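Local coordinates for ribosomal protein s2-related protein (Deinococcus radiodurans, PDB 2JH3) that binds a 4Fe-4S cluster, has a chelatase-like fold and may act as a sirohydrochlorin ferrochelatase, at residues G205-V210 with P239-G244; L145-A150 with A171-V176; S196-R201 with A229-R234; A123-A128 with H250-E255. All coordinates share one frame; numbering follows the deposited sequence.

Followed from the N terminus, the chain first enters contact 4 at 123-128, and the loop it opens closes only at 250-255, so that the other three contacts are nested inside it. Contact 2 comes next, closing a short loop from 145-150 to 171-176. After it the chain opens contact 3 at 196-201 and contact 1 at 205-210, closing contact 3 at 229-234 before contact 1 at 239-244; these two therefore cross. Contacts 1 and 2 build the same parallel sheet, contact 3 ties a connecting 3-10 segment to helix 218-234, and contact 4 joins a helix that packs on this sheet to helix 253-262, which also touches helix 18-35.

Contact 1 (G205-V210 with P239-G244); sequences GQAVLV and PPLHVG
The side chain of Gln-206 leans over the residues that lead into strand 241-243 and crosses that of Pro-240 at about a right angle. With CG anti to the carbonyl carbon (chi1 -72°) and the chain extended beyond it, NE2 lies 3.4 Å from Pro-240 CG. The same NE2 comes to the edge of the His-242 ring, 3.0 Å from His-242 NE2, with the amide plane turned 82° from the ring. An alanine here removes the glutamine amide, and the imidazole edge and Pro-240 ring would probably be less well packed.

On the opposite face, Leu-241 CD1 presses on Ala-207 CB at 3.4 Å, tighter than usual van der Waals contact. Leu-209 and Val-243 lie side by side on that face, pointing the same way. Between the faces runs parallel pairing: His-242 N gives to Ala-207 O (2.9 Å), and Leu-209 N to His-242 O (2.8 Å, nearly along the C=O axis). These are the two strands of the beta-alpha-beta unit whose crossover is helix 218-234. The chemistry implies two unlike faces, one apolar near Trp-198 and Leu-228, the other mixed, with buried Val-208 beside the partly exposed imidazole and the Gln-206 amide near its edge.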
# COMPACT_ATOMS: atom_id res chain seq x y z
N GLY A 205 -50.41 -13.51 -17.31
CA GLY A 205 -50.34 -14.19 -16.05
C GLY A 205 -48.97 -14.54 -15.57
O GLY A 205 -48.83 -15.16 -14.52
N GLN A 206 -47.94 -14.20 -16.36
CA GLN A 206 -46.53 -14.29 -15.92
C GLN A 206 -45.68 -13.21 -16.57
O GLN A 206 -46.10 -12.56 -17.55
CB GLN A 206 -45.91 -15.61 -16.26
CG GLN A 206 -46.41 -16.74 -15.45
CD GLN A 206 -45.39 -17.86 -15.43
OE1 GLN A 206 -44.99 -18.34 -16.49
NE2 GLN A 206 -44.95 -18.24 -14.23
N ALA A 207 -44.51 -13.01 -15.96
CA ALA A 207 -43.54 -12.00 -16.43
C ALA A 207 -42.12 -12.51 -16.27
O ALA A 207 -41.83 -13.30 -15.38
CB ALA A 207 -43.74 -10.70 -15.64
N VAL A 208 -41.23 -12.02 -17.16
CA VAL A 208 -39.77 -12.28 -17.07
C VAL A 208 -38.97 -10.92 -17.16
O VAL A 208 -39.21 -10.08 -18.05
CB VAL A 208 -39.27 -13.32 -18.11
CG1 VAL A 208 -39.58 -12.87 -19.53
CG2 VAL A 208 -37.76 -13.68 -17.87
N LEU A 209 -38.09 -10.71 -16.20
CA LEU A 209 -37.33 -9.50 -16.17
C LEU A 209 -35.91 -9.77 -16.73
O LEU A 209 -35.19 -10.63 -16.23
CB LEU A 209 -37.25 -8.95 -14.76
CG LEU A 209 -36.44 -7.68 -14.58
CD1 LEU A 209 -37.14 -6.49 -15.16
CD2 LEU A 209 -36.22 -7.46 -13.14
N VAL A 210 -35.58 -9.03 -17.77
CA VAL A 210 -34.21 -8.98 -18.30
C VAL A 210 -33.60 -7.57 -18.12
O VAL A 210 -33.98 -6.60 -18.78
CB VAL A 210 -34.12 -9.51 -19.77
CG1 VAL A 210 -32.66 -9.33 -20.39
CG2 VAL A 210 -34.52 -10.96 -19.80
N PRO A 239 -48.56 -11.22 -10.85
CA PRO A 239 -48.21 -12.60 -11.25
C PRO A 239 -46.78 -12.97 -10.92
O PRO A 239 -46.00 -12.10 -10.51
CB PRO A 239 -48.40 -12.59 -12.77
CG PRO A 239 -48.31 -11.18 -13.19
CD PRO A 239 -48.61 -10.30 -12.00
N PRO A 240 -46.41 -14.25 -11.12
CA PRO A 240 -45.04 -14.64 -10.79
C PRO A 240 -44.02 -13.96 -11.75
O PRO A 240 -44.28 -13.81 -12.92
CB PRO A 240 -45.04 -16.17 -10.96
CG PRO A 240 -46.33 -16.52 -11.61
CD PRO A 240 -47.21 -15.33 -11.71
N LEU A 241 -42.90 -13.51 -11.19
CA LEU A 241 -41.83 -12.84 -11.97
C LEU A 241 -40.60 -13.72 -11.96
O LEU A 241 -40.03 -13.96 -10.90
CB LEU A 241 -41.44 -11.51 -11.34
CG LEU A 241 -40.44 -10.71 -12.19
CD1 LEU A 241 -41.04 -10.32 -13.53
CD2 LEU A 241 -40.01 -9.46 -11.44
N HIS A 242 -40.16 -14.14 -13.14
CA HIS A 242 -38.84 -14.75 -13.24
C HIS A 242 -37.75 -13.68 -13.55
O HIS A 242 -37.82 -12.93 -14.51
CB HIS A 242 -38.86 -15.87 -14.26
CG HIS A 242 -40.07 -16.75 -14.14
ND1 HIS A 242 -40.17 -17.74 -13.18
CD2 HIS A 242 -41.24 -16.75 -14.82
CE1 HIS A 242 -41.36 -18.33 -13.31
NE2 HIS A 242 -42.02 -17.74 -14.29
N VAL A 243 -36.73 -13.65 -12.70
CA VAL A 243 -35.66 -12.69 -12.85
C VAL A 243 -34.36 -13.28 -13.44
O VAL A 243 -33.71 -14.18 -12.85
CB VAL A 243 -35.41 -11.95 -11.55
CG1 VAL A 243 -34.28 -10.87 -11.72
CG2 VAL A 243 -36.71 -11.27 -11.13
N GLY A 244 -34.01 -12.73 -14.60
CA GLY A 244 -32.82 -13.10 -15.36
C GLY A 244 -31.68 -12.21 -14.90
O GLY A 244 -31.88 -11.15 -14.28

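Contact 2 (L145-A150 with A171-V176); sequences LLLLAA and AGVEVV
Peptide groups are the flat units that meet here, and their donors approach them in three ways. Leu-145 N sits above the carbonyl plane of Gly-172, 29° out of it, and Val-176 N stands likewise above that of Leu-147, 30° out. Leu-147 N, by contrast, reaches Glu-174 O in the carbonyl plane at 2.9 Å. Glu-174 N and Ala-149 N come nearly along the C=O axes of Leu-145 and Val-176. The five bonds zip two parallel strands together, and CA-H...O contacts such as Leu-148 CA to Val-176 O (3.3 Å) run beside them.

Side chains alternate between the two faces. Leu-145 and Val-173 lie side by side, CB to CG2 at 4.0 Å, while Leu-147 crosses obliquely and sets CD1 3.9 Å from Val-173 CG1. On the other face Leu-146 CD1 touches Glu-174 CB at 4.1 Å; the glutamate is bent at chi2 (-62°), and its carboxylate leads away from the leucine strand. Leu-148 CD1 meets Val-176 CG2 at 4.1 Å.

The pair belongs to the beta-alpha-beta unit of strand 144-149, helix 155-167 and strand 172-177. Leu-145 and Leu-147 face that helix and Ile-126 of helix 122-133, on the opposite face Leu-146 packs on Trp-198, and strand 207-211 continues the sheet beyond 144-149.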
# COMPACT_ATOMS: atom_id res chain seq x y z
N LEU A 145 -42.54 -9.62 -21.10
CA LEU A 145 -41.09 -9.42 -21.13
C LEU A 145 -40.86 -8.06 -20.56
O LEU A 145 -41.31 -7.09 -21.12
CB LEU A 145 -40.58 -9.37 -22.58
CG LEU A 145 -39.11 -9.79 -22.81
CD1 LEU A 145 -38.57 -9.14 -24.01
CD2 LEU A 145 -38.19 -9.66 -21.61
N LEU A 146 -40.17 -7.98 -19.44
CA LEU A 146 -39.84 -6.69 -18.86
C LEU A 146 -38.34 -6.43 -19.04
O LEU A 146 -37.54 -7.27 -18.71
CB LEU A 146 -40.17 -6.71 -17.36
CG LEU A 146 -41.53 -6.27 -16.82
CD1 LEU A 146 -42.60 -6.18 -17.81
CD2 LEU A 146 -41.89 -7.17 -15.63
N LEU A 147 -38.00 -5.23 -19.49
CA LEU A 147 -36.61 -4.83 -19.77
C LEU A 147 -36.23 -3.72 -18.80
O LEU A 147 -36.80 -2.64 -18.85
CB LEU A 147 -36.48 -4.32 -21.21
CG LEU A 147 -36.96 -5.31 -22.30
CD1 LEU A 147 -36.83 -4.73 -23.68
CD2 LEU A 147 -36.23 -6.61 -22.20
N LEU A 148 -35.25 -3.98 -17.93
CA LEU A 148 -34.78 -2.99 -16.96
C LEU A 148 -33.67 -2.05 -17.51
O LEU A 148 -32.64 -2.52 -17.90
CB LEU A 148 -34.27 -3.74 -15.75
CG LEU A 148 -33.82 -2.92 -14.55
CD1 LEU A 148 -35.00 -2.15 -13.93
CD2 LEU A 148 -33.17 -3.84 -13.58
N ALA A 149 -33.94 -0.75 -17.60
CA ALA A 149 -32.90 0.26 -17.85
C ALA A 149 -32.36 0.91 -16.58
O ALA A 149 -33.09 1.12 -15.60
CB ALA A 149 -33.42 1.32 -18.72
N ALA A 150 -31.08 1.31 -16.65
CA ALA A 150 -30.38 1.90 -15.50
C ALA A 150 -30.89 3.27 -15.16
O ALA A 150 -31.00 3.64 -13.99
CB ALA A 150 -28.86 1.96 -15.79
N ALA A 171 -45.93 -12.28 -24.62
CA ALA A 171 -47.24 -11.66 -24.36
C ALA A 171 -47.22 -10.17 -24.53
O ALA A 171 -48.17 -9.59 -25.03
CB ALA A 171 -47.75 -12.03 -22.94
N GLY A 172 -46.16 -9.52 -24.09
CA GLY A 172 -45.97 -8.12 -24.41
C GLY A 172 -44.55 -7.72 -24.01
O GLY A 172 -43.80 -8.53 -23.48
N VAL A 173 -44.21 -6.47 -24.28
CA VAL A 173 -42.87 -5.92 -23.93
C VAL A 173 -42.94 -4.53 -23.35
O VAL A 173 -43.46 -3.59 -23.96
CB VAL A 173 -41.87 -5.96 -25.15
CG1 VAL A 173 -40.45 -5.63 -24.66
CG2 VAL A 173 -41.87 -7.36 -25.81
N GLU A 174 -42.41 -4.39 -22.13
CA GLU A 174 -42.32 -3.08 -21.44
C GLU A 174 -40.90 -2.80 -20.85
O GLU A 174 -40.27 -3.70 -20.30
CB GLU A 174 -43.33 -3.05 -20.28
CG GLU A 174 -44.78 -3.40 -20.68
CD GLU A 174 -45.37 -2.41 -21.68
OE1 GLU A 174 -44.86 -1.26 -21.75
OE2 GLU A 174 -46.33 -2.80 -22.40
N VAL A 175 -40.48 -1.54 -20.93
CA VAL A 175 -39.27 -1.02 -20.26
C VAL A 175 -39.63 -0.53 -18.86
O VAL A 175 -40.64 0.09 -18.69
CB VAL A 175 -38.60 0.18 -21.08
CG1 VAL A 175 -37.40 0.79 -20.38
CG2 VAL A 175 -38.23 -0.26 -22.51
N VAL A 176 -38.83 -0.86 -17.86
CA VAL A 176 -38.97 -0.33 -16.51
C VAL A 176 -37.59 0.16 -16.02
O VAL A 176 -36.57 -0.30 -16.52
CB VAL A 176 -39.56 -1.37 -15.52
CG1 VAL A 176 -40.96 -1.70 -15.90
CG2 VAL A 176 -38.78 -2.59 -15.51

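Contact 3 (S196-R201 with A229-R234); sequences SEWPSR and AQAAER
The 3-10 segment that follows short strand 193-194 leans here against the last turns of helix 218-234, within the second CbiX range. Ala-231 is the helix residue at the middle of the meeting: its CA lies 3.2 Å from Ser-196 O in a CA-H...O contact, and its methyl group fits between that carbonyl and the indole, 3.4 Å from Trp-198 NE1. Pro-199 CD touches the same methyl at 3.9 Å. Next in the chain to the tryptophan, Pro-199 also places its CG 3.5 Å above the indole plane, over the ring centre. A proline thus backs one face of an aromatic group whose far end packs on Leu-146, Ala-207 and Leu-241.

Such packing joins the sheet to one of the helical layers that flank it in this alpha/beta fold: the tryptophan bridges from the sheet to the helix that connects strands 207-211 and 241-243. Toward solvent, around Arg-234, the contact turns polar. Glu-197, bent at chi2 (-74°), crosses the extended Arg-234 at about a right angle, and OE1 comes to the guanidinium edge, 2.6 Å from Arg-234 NH1. The pair is a salt bridge, though its hydrogen bond is weak, bent to 121° at the hydrogen. Gln-230 CB lies over one guanidinium face, displaced toward the border of the group, at 3.7 Å. An alanine here removes the glutamate carboxylate, and the guanidinium would probably be less firmly placed beside the 3-10 segment. Further along, Glu-197 O accepts from Ser-200 N and from Ser-200 OG, the latter at 2.7 Å.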
# COMPACT_ATOMS: atom_id res chain seq x y z
N SER A 196 -40.39 -0.74 -9.31
CA SER A 196 -41.25 -0.85 -8.12
C SER A 196 -42.76 -0.75 -8.47
O SER A 196 -43.60 -1.07 -7.67
CB SER A 196 -40.82 0.17 -7.07
OG SER A 196 -41.14 1.45 -7.52
N GLU A 197 -43.08 -0.39 -9.71
CA GLU A 197 -44.42 -0.36 -10.21
C GLU A 197 -44.64 -1.39 -11.36
O GLU A 197 -45.60 -1.28 -12.13
CB GLU A 197 -44.67 1.04 -10.75
CG GLU A 197 -44.58 2.17 -9.72
CD GLU A 197 -45.79 2.18 -8.80
OE1 GLU A 197 -45.63 2.52 -7.60
OE2 GLU A 197 -46.90 1.84 -9.28
N TRP A 198 -43.79 -2.39 -11.48
CA TRP A 198 -43.83 -3.25 -12.69
C TRP A 198 -45.16 -3.95 -13.00
O TRP A 198 -45.51 -4.09 -14.17
CB TRP A 198 -42.68 -4.29 -12.70
CG TRP A 198 -42.78 -5.43 -11.73
CD1 TRP A 198 -42.14 -5.54 -10.53
CD2 TRP A 198 -43.51 -6.66 -11.90
NE1 TRP A 198 -42.46 -6.73 -9.90
CE2 TRP A 198 -43.30 -7.44 -10.73
CE3 TRP A 198 -44.39 -7.14 -12.87
CZ2 TRP A 198 -43.93 -8.68 -10.52
CZ3 TRP A 198 -45.00 -8.36 -12.67
CH2 TRP A 198 -44.78 -9.12 -11.49
N PRO A 199 -45.89 -4.44 -11.99
CA PRO A 199 -47.16 -5.11 -12.32
C PRO A 199 -48.21 -4.17 -13.01
O PRO A 199 -49.12 -4.67 -13.68
CB PRO A 199 -47.63 -5.64 -10.96
CG PRO A 199 -46.38 -5.64 -10.08
CD PRO A 199 -45.65 -4.47 -10.53
N SER A 200 -48.07 -2.84 -12.88
CA SER A 200 -48.89 -1.87 -13.62
C SER A 200 -48.73 -1.98 -15.15
O SER A 200 -49.53 -1.39 -15.91
CB SER A 200 -48.53 -0.45 -13.22
OG SER A 200 -47.29 -0.02 -13.76
N ARG A 201 -47.71 -2.72 -15.60
CA ARG A 201 -47.42 -2.84 -17.03
C ARG A 201 -47.53 -4.28 -17.52
O ARG A 201 -47.04 -4.61 -18.58
CB ARG A 201 -46.01 -2.27 -17.32
CG ARG A 201 -45.96 -0.74 -17.41
CD ARG A 201 -46.86 -0.20 -18.58
NE ARG A 201 -46.65 1.24 -18.75
CZ ARG A 201 -47.23 2.17 -18.00
NH1 ARG A 201 -48.08 1.79 -17.05
NH2 ARG A 201 -46.94 3.47 -18.17
N ALA A 229 -39.59 -5.87 -3.88
CA ALA A 229 -40.33 -5.96 -2.59
C ALA A 229 -41.42 -4.93 -2.48
O ALA A 229 -42.49 -5.20 -1.98
CB ALA A 229 -39.37 -5.77 -1.45
N GLN A 230 -41.13 -3.72 -2.94
CA GLN A 230 -42.10 -2.67 -3.05
C GLN A 230 -43.18 -3.00 -4.05
O GLN A 230 -44.32 -2.79 -3.73
CB GLN A 230 -41.47 -1.35 -3.44
CG GLN A 230 -40.61 -0.79 -2.37
CD GLN A 230 -39.71 0.33 -2.87
OE1 GLN A 230 -39.86 0.83 -4.01
NE2 GLN A 230 -38.78 0.78 -2.00
N ALA A 231 -42.83 -3.47 -5.25
CA ALA A 231 -43.85 -3.91 -6.19
C ALA A 231 -44.77 -4.97 -5.55
O ALA A 231 -45.99 -4.94 -5.70
CB ALA A 231 -43.24 -4.47 -7.44
N ALA A 232 -44.17 -5.94 -4.87
CA ALA A 232 -44.96 -7.06 -4.31
C ALA A 232 -46.00 -6.57 -3.25
O ALA A 232 -47.14 -7.08 -3.21
CB ALA A 232 -44.03 -8.18 -3.74
N GLU A 233 -45.65 -5.56 -2.44
CA GLU A 233 -46.63 -4.97 -1.48
C GLU A 233 -47.68 -4.13 -2.12
O GLU A 233 -48.82 -4.16 -1.69
CB GLU A 233 -45.98 -4.04 -0.45
CG GLU A 233 -44.83 -4.52 0.31
CD GLU A 233 -44.26 -3.43 1.26
OE1 GLU A 233 -44.43 -2.19 0.98
OE2 GLU A 233 -43.60 -3.84 2.23
N ARG A 234 -47.29 -3.28 -3.04
CA ARG A 234 -48.19 -2.38 -3.70
C ARG A 234 -49.15 -3.15 -4.56
O ARG A 234 -50.22 -2.65 -4.88
CB ARG A 234 -47.46 -1.39 -4.57
CG ARG A 234 -46.69 -0.39 -3.84
CD ARG A 234 -45.72 0.30 -4.79
NE ARG A 234 -44.67 0.99 -4.04
CZ ARG A 234 -43.78 1.79 -4.58
NH1 ARG A 234 -43.78 1.99 -5.89
NH2 ARG A 234 -42.84 2.35 -3.82

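Contact 4 (A123-A128 with H250-E255); sequences ADAIAA and HPAVAE
His-250 opens the turn that leads into a helix and sends its side chain toward helix 122-133. CB points at that helix, and CG, anti to the backbone N (chi1 -162°), swings the ring alongside it. ND1 turns back to its own chain and accepts a hydrogen bond from Ala-252 N at 3.3 Å. This is a capping bond, with the donor tilted 35° out of the ring plane. CE1, the next atom round, makes the closest approach across the contact, 3.5 Å from Ala-128 CB. At the tip, NE2 passes Ala-128 and is hydrogen-bonded to Asp-132 OD2, one turn further along helix 122-133. One face of the imidazole carries Pro-251 CD, 3.4 Å above the plane and off-centre, while Ala-252 CB lies in plane at the edge.

Beside the ring, helix 122-133 meets the turn through apolar side chains. Ala-125 CB stands 4.1 Å from Ala-252 CB and 4.3 Å from Val-253 CG1. The type I turn from His-250 to Val-253 presents these last two side chains, closed by Val-253 N to His-250 O at 3.0 Å. Helix 122-133 packs Ile-126 on strand 144-149, whereas Val-253 and Ala-254 reach helix 18-35, so the contact links parts of both CbiX ranges. Because ND1 serves as acceptor and NE2 binds a carboxylate, the ring is probably a neutral tautomer protonated at NE2; a second proton on the ring, at ND1, would be likely to cost the capping bond.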
# COMPACT_ATOMS: atom_id res chain seq x y z
N ALA A 123 -31.74 -7.39 -29.55
CA ALA A 123 -33.11 -8.00 -29.38
C ALA A 123 -33.10 -9.53 -29.28
O ALA A 123 -33.80 -10.14 -28.43
CB ALA A 123 -33.99 -7.54 -30.50
N ASP A 124 -32.29 -10.18 -30.14
CA ASP A 124 -32.06 -11.63 -30.07
C ASP A 124 -31.40 -12.09 -28.81
O ASP A 124 -31.74 -13.18 -28.26
CB ASP A 124 -31.12 -12.07 -31.20
CG ASP A 124 -31.64 -11.71 -32.56
OD1 ASP A 124 -32.73 -12.21 -32.92
OD2 ASP A 124 -30.99 -10.91 -33.28
N ALA A 125 -30.40 -11.33 -28.37
CA ALA A 125 -29.70 -11.64 -27.11
C ALA A 125 -30.66 -11.48 -25.90
O ALA A 125 -30.64 -12.27 -25.00
CB ALA A 125 -28.44 -10.74 -26.95
N ILE A 126 -31.47 -10.43 -25.91
CA ILE A 126 -32.50 -10.20 -24.88
C ILE A 126 -33.52 -11.36 -24.84
O ILE A 126 -33.69 -11.99 -23.80
CB ILE A 126 -33.26 -8.90 -25.17
CG1 ILE A 126 -32.38 -7.68 -24.91
CG2 ILE A 126 -34.62 -8.87 -24.33
CD1 ILE A 126 -32.93 -6.35 -25.51
N ALA A 127 -34.15 -11.67 -25.99
CA ALA A 127 -35.01 -12.88 -26.13
C ALA A 127 -34.36 -14.16 -25.67
O ALA A 127 -34.96 -14.99 -24.95
CB ALA A 127 -35.56 -13.00 -27.55
N ALA A 128 -33.09 -14.34 -25.98
CA ALA A 128 -32.47 -15.59 -25.58
C ALA A 128 -32.32 -15.71 -24.09
O ALA A 128 -32.60 -16.76 -23.51
CB ALA A 128 -31.16 -15.74 -26.24
N HIS A 250 -24.77 -12.91 -21.26
CA HIS A 250 -25.25 -14.00 -22.06
C HIS A 250 -24.30 -14.33 -23.27
O HIS A 250 -23.85 -13.46 -23.96
CB HIS A 250 -26.66 -13.65 -22.56
CG HIS A 250 -27.44 -14.85 -23.03
ND1 HIS A 250 -27.51 -15.23 -24.35
CD2 HIS A 250 -28.18 -15.74 -22.34
CE1 HIS A 250 -28.23 -16.33 -24.45
NE2 HIS A 250 -28.65 -16.67 -23.24
N PRO A 251 -24.08 -15.62 -23.57
CA PRO A 251 -23.10 -15.91 -24.65
C PRO A 251 -23.51 -15.33 -25.99
O PRO A 251 -22.68 -15.20 -26.89
CB PRO A 251 -23.05 -17.43 -24.72
CG PRO A 251 -23.73 -17.91 -23.40
CD PRO A 251 -24.69 -16.85 -23.02
N ALA A 252 -24.78 -15.01 -26.14
CA ALA A 252 -25.28 -14.49 -27.40
C ALA A 252 -24.71 -13.13 -27.72
O ALA A 252 -24.73 -12.73 -28.87
CB ALA A 252 -26.80 -14.43 -27.37
N VAL A 253 -24.18 -12.41 -26.73
CA VAL A 253 -23.63 -11.07 -27.03
C VAL A 253 -22.40 -11.12 -27.93
O VAL A 253 -22.17 -10.17 -28.65
CB VAL A 253 -23.37 -10.20 -25.78
CG1 VAL A 253 -24.70 -9.78 -25.14
CG2 VAL A 253 -22.60 -10.93 -24.74
N ALA A 254 -21.69 -12.24 -27.93
CA ALA A 254 -20.47 -12.37 -28.78
C ALA A 254 -20.82 -12.27 -30.24
O ALA A 254 -20.12 -11.63 -31.02
CB ALA A 254 -19.73 -13.65 -28.53
N GLU A 255 -21.95 -12.88 -30.61
CA GLU A 255 -22.41 -12.78 -31.99
C GLU A 255 -22.82 -11.40 -32.39
O GLU A 255 -22.66 -11.02 -33.56
CB GLU A 255 -23.52 -13.83 -32.28
CG GLU A 255 -22.93 -15.27 -32.52
CD GLU A 255 -21.95 -15.32 -33.75
OE1 GLU A 255 -22.29 -14.87 -34.88
OE2 GLU A 255 -20.81 -15.83 -33.58